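Local coordinates for protein phospholipase C-beta (PLC-beta) (Sepia officinalis, PDB 3QR0) that belongs to the phospholipase C-beta family, combining PH, EF-hand-like, X, Y and C2 regions with a calcium ion held in the X region, at residues A[608-611]-A[612-616]; A[357-361]-A[362-366]; A[529-532]-A[533-537]; A[542-545]-A[546-550]. All coordinates share one frame; numbering follows the deposited sequence.

Interaction 1 of 4, residues A[608-611]-A[612-616]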
loop_
_atom_site.group_PDB
_atom_site.type_symbol
_atom_site.label_atom_id
_atom_site.label_comp_id
_atom_site.label_asym_id
_atom_site.label_seq_id
_atom_site.Cartn_x
_atom_site.Cartn_y
_atom_site.Cartn_z
ATOM N N CYS A 608 2.687 -7.004 3.713
ATOM C CA CYS A 608 3.422 -6.427 2.585
ATOM C C CYS A 608 2.676 -6.616 1.260
ATOM O O CYS A 608 2.545 -5.673 0.481
ATOM C CB CYS A 608 4.825 -7.034 2.491
ATOM S SG CYS A 608 5.910 -6.574 3.855
ATOM N N VAL A 609 2.167 -7.825 1.031
ATOM C CA VAL A 609 1.412 -8.146 -0.184
ATOM C C VAL A 609 0.051 -7.446 -0.204
ATOM O O VAL A 609 -0.362 -6.901 -1.229
ATOM C CB VAL A 609 1.206 -9.676 -0.331
ATOM C CG1 VAL A 609 0.255 -9.995 -1.460
ATOM C CG2 VAL A 609 2.549 -10.370 -0.554
ATOM N N ASN A 610 -0.631 -7.455 0.935
ATOM C CA ASN A 610 -1.941 -6.829 1.054
ATOM C C ASN A 610 -1.900 -5.346 0.697
ATOM O O ASN A 610 -2.681 -4.878 -0.133
ATOM C CB ASN A 610 -2.483 -7.008 2.470
ATOM C CG ASN A 610 -3.922 -6.551 2.605
ATOM O OD1 ASN A 610 -4.841 -7.198 2.100
ATOM N ND2 ASN A 610 -4.125 -5.431 3.288
ATOM N N LEU A 611 -0.976 -4.613 1.309
ATOM C CA LEU A 611 -0.855 -3.182 1.049
ATOM C C LEU A 611 -0.419 -2.918 -0.392
ATOM O O LEU A 611 -0.887 -1.967 -1.018
ATOM C CB LEU A 611 0.105 -2.529 2.039
ATOM C CG LEU A 611 -0.368 -2.610 3.495
ATOM C CD1 LEU A 611 0.699 -2.059 4.430
ATOM C CD2 LEU A 611 -1.679 -1.881 3.676
ATOM N N GLY A 612 0.443 -3.785 -0.920
ATOM C CA GLY A 612 0.851 -3.723 -2.317
ATOM C C GLY A 612 -0.281 -3.816 -3.327
ATOM O O GLY A 612 -0.344 -3.008 -4.261
ATOM N N VAL A 613 -1.177 -4.784 -3.153
ATOM C CA VAL A 613 -2.245 -4.999 -4.129
ATOM C C VAL A 613 -3.360 -3.966 -4.011
ATOM O O VAL A 613 -3.918 -3.541 -5.026
ATOM C CB VAL A 613 -2.839 -6.442 -4.087
ATOM C CG1 VAL A 613 -1.723 -7.494 -4.255
ATOM C CG2 VAL A 613 -3.620 -6.692 -2.821
ATOM N N PHE A 614 -3.661 -3.544 -2.782
ATOM C CA PHE A 614 -4.742 -2.584 -2.543
ATOM C C PHE A 614 -4.336 -1.117 -2.759
ATOM O O PHE A 614 -5.154 -0.219 -2.552
ATOM C CB PHE A 614 -5.357 -2.785 -1.145
ATOM C CG PHE A 614 -6.378 -3.894 -1.086
ATOM C CD1 PHE A 614 -7.578 -3.783 -1.769
ATOM C CD2 PHE A 614 -6.135 -5.052 -0.359
ATOM C CE1 PHE A 614 -8.524 -4.798 -1.721
ATOM C CE2 PHE A 614 -7.073 -6.069 -0.311
ATOM C CZ PHE A 614 -8.269 -5.940 -0.992
ATOM N N GLU A 615 -3.098 -0.868 -3.183
ATOM C CA GLU A 615 -2.718 0.450 -3.676
ATOM C C GLU A 615 -3.477 0.762 -4.960
ATOM O O GLU A 615 -3.809 1.915 -5.228
ATOM C CB GLU A 615 -1.216 0.541 -3.960
ATOM C CG GLU A 615 -0.786 1.964 -4.313
ATOM C CD GLU A 615 0.671 2.096 -4.660
ATOM O OE1 GLU A 615 1.304 1.090 -5.051
ATOM O OE2 GLU A 615 1.188 3.227 -4.531
ATOM N N TYR A 616 -3.752 -0.278 -5.745
ATOM C CA TYR A 616 -4.411 -0.122 -7.037
ATOM C C TYR A 616 -5.907 0.168 -6.887
ATOM O O TYR A 616 -6.463 0.087 -5.793
ATOM C CB TYR A 616 -4.136 -1.349 -7.921
ATOM C CG TYR A 616 -2.690 -1.398 -8.365
ATOM C CD1 TYR A 616 -2.279 -0.726 -9.507
ATOM C CD2 TYR A 616 -1.730 -2.081 -7.623
ATOM C CE1 TYR A 616 -0.957 -0.743 -9.916
ATOM C CE2 TYR A 616 -0.403 -2.105 -8.025
ATOM C CZ TYR A 616 -0.025 -1.427 -9.175
ATOM O OH TYR A 616 1.280 -1.436 -9.596
#
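N610 and F614 lie one helical turn apart, and their side chains meet amide to ring edge. The carbonyl oxygen of the amide does the touching: N610 OD1 lies in the plane of the F614 ring, 3.5 Å from F614 CE2. The two flat groups are inclined at 60°, which excludes stacking. With CG of N610 anti to its own nitrogen (chi1 -172°), the amide leans along the helix toward the ring, while ND2 donates to OD1 of N335, a loop residue that the F614 ring also touches; the rotation of the amide is thereby set from its other end.

On another flank V609 and V613 pair through their methyls, CG1 of V609 to CG1 of V613 at 4.2 Å. CG2 of V613 lies between its own backbone nitrogen and carbonyl carbon and comes to 3.4 Å from N610 O. Beneath the side chains run regular helical bonds, V613 N to V609 O at 3.0 Å and F614 N to N610 O at 3.1 Å; the next, from E615 N to L611 O, is weak at 3.3 Å. The carboxylate of E615 points away from the turn to a salt bridge with R751 and a hydrogen bond to N148, and V613 packs on V718 and V735. This is the C-terminal part of buried helix 605-613 in the TIM-barrel-like X/Y fold, packed against strands 718-725 and 730-737 of the C2 region.

Interaction 2 of 4, residues A[357-361]-A[362-366]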
loop_
_atom_site.group_PDB
_atom_site.type_symbol
_atom_site.label_atom_id
_atom_site.label_comp_id
_atom_site.label_asym_id
_atom_site.label_seq_id
_atom_site.Cartn_x
_atom_site.Cartn_y
_atom_site.Cartn_z
ATOM N N ARG A 357 -7.645 5.137 12.993
ATOM C CA ARG A 357 -7.410 6.178 12.005
ATOM C C ARG A 357 -6.346 5.688 11.023
ATOM O O ARG A 357 -6.527 5.779 9.817
ATOM C CB ARG A 357 -6.964 7.485 12.674
ATOM C CG ARG A 357 -7.967 8.064 13.649
ATOM C CD ARG A 357 -7.586 9.467 14.108
ATOM N NE ARG A 357 -8.489 9.937 15.158
ATOM C CZ ARG A 357 -8.317 9.770 16.474
ATOM N NH1 ARG A 357 -7.247 9.162 16.969
ATOM N NH2 ARG A 357 -9.230 10.240 17.310
ATOM N N GLN A 358 -5.249 5.129 11.539
ATOM C CA GLN A 358 -4.147 4.705 10.669
ATOM C C GLN A 358 -4.550 3.601 9.700
ATOM O O GLN A 358 -4.154 3.628 8.533
ATOM C CB GLN A 358 -2.921 4.272 11.482
ATOM C CG GLN A 358 -2.246 5.408 12.237
ATOM C CD GLN A 358 -1.813 6.547 11.336
ATOM O OE1 GLN A 358 -1.254 6.326 10.261
ATOM N NE2 GLN A 358 -2.063 7.780 11.776
ATOM N N VAL A 359 -5.331 2.634 10.174
ATOM C CA VAL A 359 -5.780 1.533 9.314
ATOM C C VAL A 359 -6.704 2.035 8.198
ATOM O O VAL A 359 -6.562 1.633 7.034
ATOM C CB VAL A 359 -6.437 0.403 10.145
ATOM C CG1 VAL A 359 -7.145 -0.601 9.248
ATOM C CG2 VAL A 359 -5.372 -0.292 10.995
ATOM N N LEU A 360 -7.615 2.949 8.540
ATOM C CA LEU A 360 -8.521 3.539 7.550
ATOM C C LEU A 360 -7.769 4.386 6.516
ATOM O O LEU A 360 -8.184 4.482 5.360
ATOM C CB LEU A 360 -9.610 4.368 8.241
ATOM C CG LEU A 360 -10.701 3.537 8.933
ATOM C CD1 LEU A 360 -11.486 4.373 9.928
ATOM C CD2 LEU A 360 -11.633 2.908 7.898
ATOM N N LEU A 361 -6.646 4.961 6.929
ATOM C CA LEU A 361 -5.835 5.805 6.053
ATOM C C LEU A 361 -5.057 5.028 4.997
ATOM O O LEU A 361 -4.697 5.590 3.956
ATOM C CB LEU A 361 -4.885 6.671 6.879
ATOM C CG LEU A 361 -5.606 7.786 7.635
ATOM C CD1 LEU A 361 -4.689 8.365 8.713
ATOM C CD2 LEU A 361 -6.093 8.870 6.681
ATOM N N THR A 362 -4.824 3.739 5.241
ATOM C CA THR A 362 -4.267 2.856 4.208
ATOM C C THR A 362 -5.295 2.509 3.128
ATOM O O THR A 362 -4.948 1.919 2.103
ATOM C CB THR A 362 -3.794 1.517 4.790
ATOM O OG1 THR A 362 -4.931 0.734 5.174
ATOM C CG2 THR A 362 -2.867 1.727 5.996
ATOM N N GLY A 363 -6.558 2.849 3.371
ATOM C CA GLY A 363 -7.652 2.477 2.484
ATOM C C GLY A 363 -8.380 1.214 2.927
ATOM O O GLY A 363 -9.345 0.803 2.283
ATOM N N CYS A 364 -7.928 0.590 4.013
ATOM C CA CYS A 364 -8.656 -0.535 4.607
ATOM C C CYS A 364 -10.129 -0.171 4.807
ATOM O O CYS A 364 -10.435 0.940 5.255
ATOM C CB CYS A 364 -8.043 -0.922 5.949
ATOM S SG CYS A 364 -8.679 -2.458 6.618
ATOM N N ARG A 365 -11.029 -1.093 4.465
ATOM C CA ARG A 365 -12.480 -0.832 4.515
ATOM C C ARG A 365 -13.228 -1.618 5.593
ATOM O O ARG A 365 -14.351 -1.259 5.946
ATOM C CB ARG A 365 -13.132 -1.129 3.156
ATOM C CG ARG A 365 -12.595 -0.302 1.982
ATOM C CD ARG A 365 -13.000 1.173 2.068
ATOM N NE ARG A 365 -12.046 1.925 2.866
ATOM C CZ ARG A 365 -12.240 3.137 3.375
ATOM N NH1 ARG A 365 -13.374 3.804 3.182
ATOM N NH2 ARG A 365 -11.270 3.687 4.092
ATOM N N CYS A 366 -12.638 -2.692 6.098
ATOM C CA CYS A 366 -13.329 -3.555 7.048
ATOM C C CYS A 366 -12.502 -3.671 8.319
ATOM O O CYS A 366 -11.337 -4.077 8.277
ATOM C CB CYS A 366 -13.595 -4.934 6.447
ATOM S SG CYS A 366 -14.539 -6.065 7.539
#
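The carbonyl oxygen of V359 is gripped from two positions on T362: the hydroxyl OG1 reaches V359 O at 2.6 Å, tilted 15° from the carbonyl plane, and T362 N comes from above that plane at 3.3 Å. A third bond, C364 N to V359 O, is weak at 3.5 Å. The hydroxyl can serve because it sits between its own backbone nitrogen and carbonyl (chi1 71°), turned back over the helix end; it also accepts from C364 N at 3.2 Å, which makes an ST turn.

G363 has positive phi and donates to L360 O at 3.0 Å; with the weak bond from C364 N this makes a Schellman motif. C364 then returns to the helix, its CB pressed to 3.4 Å from CG1 of V359, tighter than usual carbon packing. The R365 chain, bent at chi2 and chi3, curls back on the turn: NE donates to G363 O at 3.0 Å, and the side chains of L360 and R365 cross at about a right angle, CD2 near NH2.

NH1 of R365 is bound by the carbonyls of A404 and Y410. L360 packs on helix 393-403 and V412 of strand 412-418, L361 faces strand 70-75 of the PH region, and the turn delivers the chain into strand 366-372, which carries the calcium ligands E368 and D370.

Interaction 3 of 4, residues A[529-532]-A[533-537]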
loop_
_atom_site.group_PDB
_atom_site.type_symbol
_atom_site.label_atom_id
_atom_site.label_comp_id
_atom_site.label_asym_id
_atom_site.label_seq_id
_atom_site.Cartn_x
_atom_site.Cartn_y
_atom_site.Cartn_z
ATOM N N PHE A 529 -22.917 -25.426 2.254
ATOM C CA PHE A 529 -23.084 -24.666 1.020
ATOM C C PHE A 529 -24.452 -24.937 0.371
ATOM O O PHE A 529 -25.087 -24.025 -0.161
ATOM C CB PHE A 529 -21.947 -24.969 0.042
ATOM C CG PHE A 529 -20.607 -24.436 0.487
ATOM C CD1 PHE A 529 -19.549 -25.295 0.745
ATOM C CD2 PHE A 529 -20.411 -23.073 0.655
ATOM C CE1 PHE A 529 -18.311 -24.802 1.147
ATOM C CE2 PHE A 529 -19.182 -22.571 1.065
ATOM C CZ PHE A 529 -18.128 -23.439 1.311
ATOM N N GLU A 530 -24.901 -26.187 0.426
ATOM C CA GLU A 530 -26.222 -26.555 -0.082
ATOM C C GLU A 530 -27.311 -25.718 0.602
ATOM O O GLU A 530 -28.206 -25.191 -0.060
ATOM C CB GLU A 530 -26.479 -28.052 0.136
ATOM C CG GLU A 530 -27.635 -28.638 -0.677
ATOM C CD GLU A 530 -29.016 -28.327 -0.107
ATOM O OE1 GLU A 530 -29.206 -28.416 1.128
ATOM O OE2 GLU A 530 -29.926 -28.007 -0.905
ATOM N N GLN A 531 -27.218 -25.587 1.926
ATOM C CA GLN A 531 -28.192 -24.804 2.696
ATOM C C GLN A 531 -28.170 -23.309 2.386
ATOM O O GLN A 531 -29.224 -22.677 2.318
ATOM C CB GLN A 531 -28.012 -25.024 4.203
ATOM C CG GLN A 531 -28.845 -26.171 4.735
ATOM C CD GLN A 531 -30.334 -25.873 4.678
ATOM O OE1 GLN A 531 -31.091 -26.556 3.986
ATOM N NE2 GLN A 531 -30.758 -24.833 5.394
ATOM N N ALA A 532 -26.982 -22.746 2.206
ATOM C CA ALA A 532 -26.855 -21.341 1.811
ATOM C C ALA A 532 -27.540 -21.083 0.459
ATOM O O ALA A 532 -28.243 -20.083 0.290
ATOM C CB ALA A 532 -25.390 -20.936 1.754
ATOM N N GLN A 533 -27.349 -21.992 -0.493
ATOM C CA GLN A 533 -27.959 -21.852 -1.819
ATOM C C GLN A 533 -29.484 -21.943 -1.750
ATOM O O GLN A 533 -30.189 -21.144 -2.374
ATOM C CB GLN A 533 -27.426 -22.911 -2.789
ATOM C CG GLN A 533 -27.797 -22.628 -4.244
ATOM C CD GLN A 533 -27.293 -23.682 -5.215
ATOM O OE1 GLN A 533 -26.775 -24.723 -4.810
ATOM N NE2 GLN A 533 -27.446 -23.411 -6.511
ATOM N N LYS A 534 -29.980 -22.921 -0.994
ATOM C CA LYS A 534 -31.417 -23.117 -0.821
ATOM C C LYS A 534 -32.094 -21.865 -0.260
ATOM O O LYS A 534 -33.134 -21.436 -0.761
ATOM C CB LYS A 534 -31.690 -24.307 0.105
ATOM C CG LYS A 534 -33.164 -24.734 0.156
ATOM C CD LYS A 534 -33.445 -25.672 1.323
ATOM C CE LYS A 534 -34.893 -26.150 1.310
ATOM N NZ LYS A 534 -35.177 -27.150 2.380
ATOM N N LYS A 535 -31.496 -21.285 0.777
ATOM C CA LYS A 535 -32.060 -20.104 1.430
ATOM C C LYS A 535 -32.012 -18.867 0.532
ATOM O O LYS A 535 -32.916 -18.036 0.578
ATOM C CB LYS A 535 -31.355 -19.837 2.760
ATOM C CG LYS A 535 -31.757 -20.814 3.861
ATOM C CD LYS A 535 -30.711 -20.894 4.962
ATOM C CE LYS A 535 -30.488 -19.555 5.647
ATOM N NZ LYS A 535 -29.401 -19.621 6.677
ATOM N N ASP A 536 -30.949 -18.749 -0.265
ATOM C CA ASP A 536 -30.859 -17.728 -1.309
ATOM C C ASP A 536 -30.871 -16.305 -0.728
ATOM O O ASP A 536 -31.371 -15.378 -1.362
ATOM C CB ASP A 536 -32.017 -17.923 -2.306
ATOM C CG ASP A 536 -31.727 -17.348 -3.691
ATOM O OD1 ASP A 536 -30.558 -17.050 -4.011
ATOM O OD2 ASP A 536 -32.691 -17.203 -4.470
ATOM N N ARG A 537 -30.322 -16.147 0.478
ATOM C CA ARG A 537 -30.266 -14.849 1.157
ATOM C C ARG A 537 -28.885 -14.229 0.973
ATOM O O ARG A 537 -27.922 -14.621 1.640
ATOM C CB ARG A 537 -30.579 -15.003 2.646
ATOM C CG ARG A 537 -31.981 -15.492 2.939
ATOM C CD ARG A 537 -32.170 -15.799 4.418
ATOM N NE ARG A 537 -33.304 -16.688 4.647
ATOM C CZ ARG A 537 -33.592 -17.273 5.811
ATOM N NH1 ARG A 537 -32.831 -17.072 6.885
ATOM N NH2 ARG A 537 -34.648 -18.072 5.904
HETATM O O HOH W 1 -28.342 -17.865 1.710
#
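Q531 and K535 cross at a slant one turn apart, the aliphatic part of the lysine lying over the glutamine's backbone carbonyl, with CD of K535 3.5 Å from Q531 O. A bend at chi3 (61°) directs the lysine onward to a salt bridge with E540. CE of K535 also lies 3.6 Å above one face of the R537 guanidinium, toward its rim, and R537 bonds to the other carboxylate oxygen of E540, so the two cations share one acid.

The tight part is the helix itself and its inner flank. Consecutive bonds such as K534 N to E530 O at 3.0 Å and D536 N to A532 O at 3.1 Å are close to straight. A532 rests on Y563 of helix 557-563, and the F529 ring meets F526 edge-to-face and packs against F560.

Toward solvent the contact is loose. Q531 and K534 run side by side, with OE1 of Q531 no nearer than 3.7 Å to CD of K534, and the ends of E530 and K534 are too far apart for a salt bridge. At D536 phi turns positive and the helix stops; beyond it a water bonds to R537 N at 2.9 Å. Helix 529-535 is the crossover helix of a beta-alpha-beta unit, joining the parallel strands 522-523 and 540-545 of the TIM-barrel-like Y region, with F529 and A532 on its packed flank.

Interaction 4 of 4, residues A[542-545]-A[546-550]; sequences SSMV and ETQAL. With GOL (glycerol), chain I.
Q548 stretches back from the first turn of its helix across M544 of the preceding strand, the two side chains meeting at about a right angle. Its CB lies 3.6 Å from V545 O, the carbonyl oxygen of the N-cap residue. From there CG stands anti to the backbone nitrogen (chi1 -178°) and the chain runs out straight, bringing CD to 4.0 Å from CG of M544. At the tip OE1 lies 3.5 Å from that same methionine CG and accepts from the hydroxyl O2 of a bound glycerol at 2.8 Å.

This hydroxyl is shared with the backbone: V545 N donates to glycerol O2 at 2.9 Å and nearly straight (170°). Glycerol O1 donates to S543 O at 2.7 Å, and Y572 on the adjacent strand also bonds the molecule, which probably came from the crystallisation liquor. The glycerol thus bridges a strand end and a helix start within the TIM-barrel-like Y region, where strand 540-545 passes straight into helix 546-555 and the two segment axes lie 101° apart. The same V545 carbonyl oxygen takes A549 N at 3.2 Å nearly head-on, along with a weak bond from Q548 N.

Beyond its CG the extended M544 chain carries SD to 3.8 Å from CA of A549, itself packed on I571 and Y588. The carboxylate of E546 turns away to a salt bridge with R577.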
loop_
_atom_site.group_PDB
_atom_site.type_symbol
_atom_site.label_atom_id
_atom_site.label_comp_id
_atom_site.label_asym_id
_atom_site.label_seq_id
_atom_site.Cartn_x
_atom_site.Cartn_y
_atom_site.Cartn_z
ATOM N N SER A 542 -20.977 -15.203 6.528
ATOM C CA SER A 542 -20.330 -15.907 7.607
ATOM C C SER A 542 -18.918 -15.389 7.793
ATOM O O SER A 542 -18.226 -15.050 6.829
ATOM C CB SER A 542 -20.358 -17.416 7.366
ATOM O OG SER A 542 -21.646 -17.938 7.691
ATOM N N SER A 543 -18.527 -15.284 9.056
ATOM C CA SER A 543 -17.185 -14.880 9.429
ATOM C C SER A 543 -16.534 -16.132 9.988
ATOM O O SER A 543 -16.946 -16.628 11.030
ATOM C CB SER A 543 -17.237 -13.759 10.472
ATOM O OG SER A 543 -15.940 -13.239 10.738
ATOM N N MET A 544 -15.552 -16.660 9.260
ATOM C CA MET A 544 -14.927 -17.931 9.594
ATOM C C MET A 544 -13.506 -17.745 10.104
ATOM O O MET A 544 -12.689 -17.076 9.461
ATOM C CB MET A 544 -14.855 -18.813 8.351
ATOM C CG MET A 544 -16.165 -19.049 7.649
ATOM S SD MET A 544 -15.932 -20.237 6.309
ATOM C CE MET A 544 -17.569 -20.246 5.573
ATOM N N VAL A 545 -13.190 -18.374 11.230
ATOM C CA VAL A 545 -11.798 -18.496 11.648
ATOM C C VAL A 545 -11.074 -19.290 10.558
ATOM O O VAL A 545 -11.698 -20.075 9.850
ATOM C CB VAL A 545 -11.669 -19.163 13.037
ATOM C CG1 VAL A 545 -12.033 -20.659 12.982
ATOM C CG2 VAL A 545 -10.265 -18.954 13.599
ATOM N N GLU A 546 -9.775 -19.063 10.382
ATOM C CA GLU A 546 -9.055 -19.700 9.285
ATOM C C GLU A 546 -9.207 -21.220 9.306
ATOM O O GLU A 546 -9.305 -21.833 8.257
ATOM C CB GLU A 546 -7.571 -19.299 9.260
ATOM C CG GLU A 546 -6.715 -19.861 10.369
ATOM C CD GLU A 546 -5.266 -19.397 10.271
ATOM O OE1 GLU A 546 -4.907 -18.430 10.967
ATOM O OE2 GLU A 546 -4.486 -19.991 9.494
ATOM N N THR A 547 -9.250 -21.815 10.495
ATOM C CA THR A 547 -9.431 -23.259 10.637
ATOM C C THR A 547 -10.735 -23.740 9.985
ATOM O O THR A 547 -10.743 -24.769 9.311
ATOM C CB THR A 547 -9.414 -23.680 12.121
ATOM O OG1 THR A 547 -8.265 -23.111 12.761
ATOM C CG2 THR A 547 -9.368 -25.197 12.257
ATOM N N GLN A 548 -11.827 -22.993 10.166
ATOM C CA GLN A 548 -13.110 -23.378 9.561
ATOM C C GLN A 548 -13.044 -23.239 8.048
ATOM O O GLN A 548 -13.444 -24.147 7.322
ATOM C CB GLN A 548 -14.275 -22.545 10.104
ATOM C CG GLN A 548 -15.651 -22.939 9.525
ATOM C CD GLN A 548 -16.813 -22.162 10.138
ATOM O OE1 GLN A 548 -16.681 -20.986 10.461
ATOM N NE2 GLN A 548 -17.960 -22.822 10.287
ATOM N N ALA A 549 -12.539 -22.099 7.587
ATOM C CA ALA A 549 -12.437 -21.804 6.159
ATOM C C ALA A 549 -11.552 -22.817 5.433
ATOM O O ALA A 549 -11.847 -23.185 4.302
ATOM C CB ALA A 549 -11.918 -20.392 5.944
ATOM N N LEU A 550 -10.480 -23.264 6.088
ATOM C CA LEU A 550 -9.597 -24.299 5.533
ATOM C C LEU A 550 -10.301 -25.645 5.376
ATOM O O LEU A 550 -10.103 -26.334 4.378
ATOM C CB LEU A 550 -8.348 -24.475 6.403
ATOM C CG LEU A 550 -7.305 -23.363 6.303
ATOM C CD1 LEU A 550 -6.271 -23.468 7.427
ATOM C CD2 LEU A 550 -6.630 -23.401 4.932
HETATM C C1 GOL I . -17.039 -18.276 13.734
HETATM O O1 GOL I . -16.357 -17.050 13.589
HETATM C C2 GOL I . -16.041 -19.428 13.828
HETATM O O2 GOL I . -15.385 -19.634 12.594
HETATM C C3 GOL I . -16.769 -20.708 14.224
HETATM O O3 GOL I . -15.877 -21.520 14.949
#

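From the N terminus the order is interaction 2, interaction 3, interaction 4 and interaction 1. Each is a continuous stretch, so none closes a long loop, and they follow in series without nesting or crossing. Interaction 2, in the X region, turns helix 354-361 into strand 366-372. In the Y region, interaction 3 ends the helix that leads to strand 540-545, and interaction 4 takes that strand into the next helix; their nearest atoms are about 5 Å apart. Interaction 1 finishes helix 605-613 beside the C2 region. Only interactions 1 and 2 touch, CD2 of L611 lying 4.2 Å from CB of T362, which joins the X and Y regions.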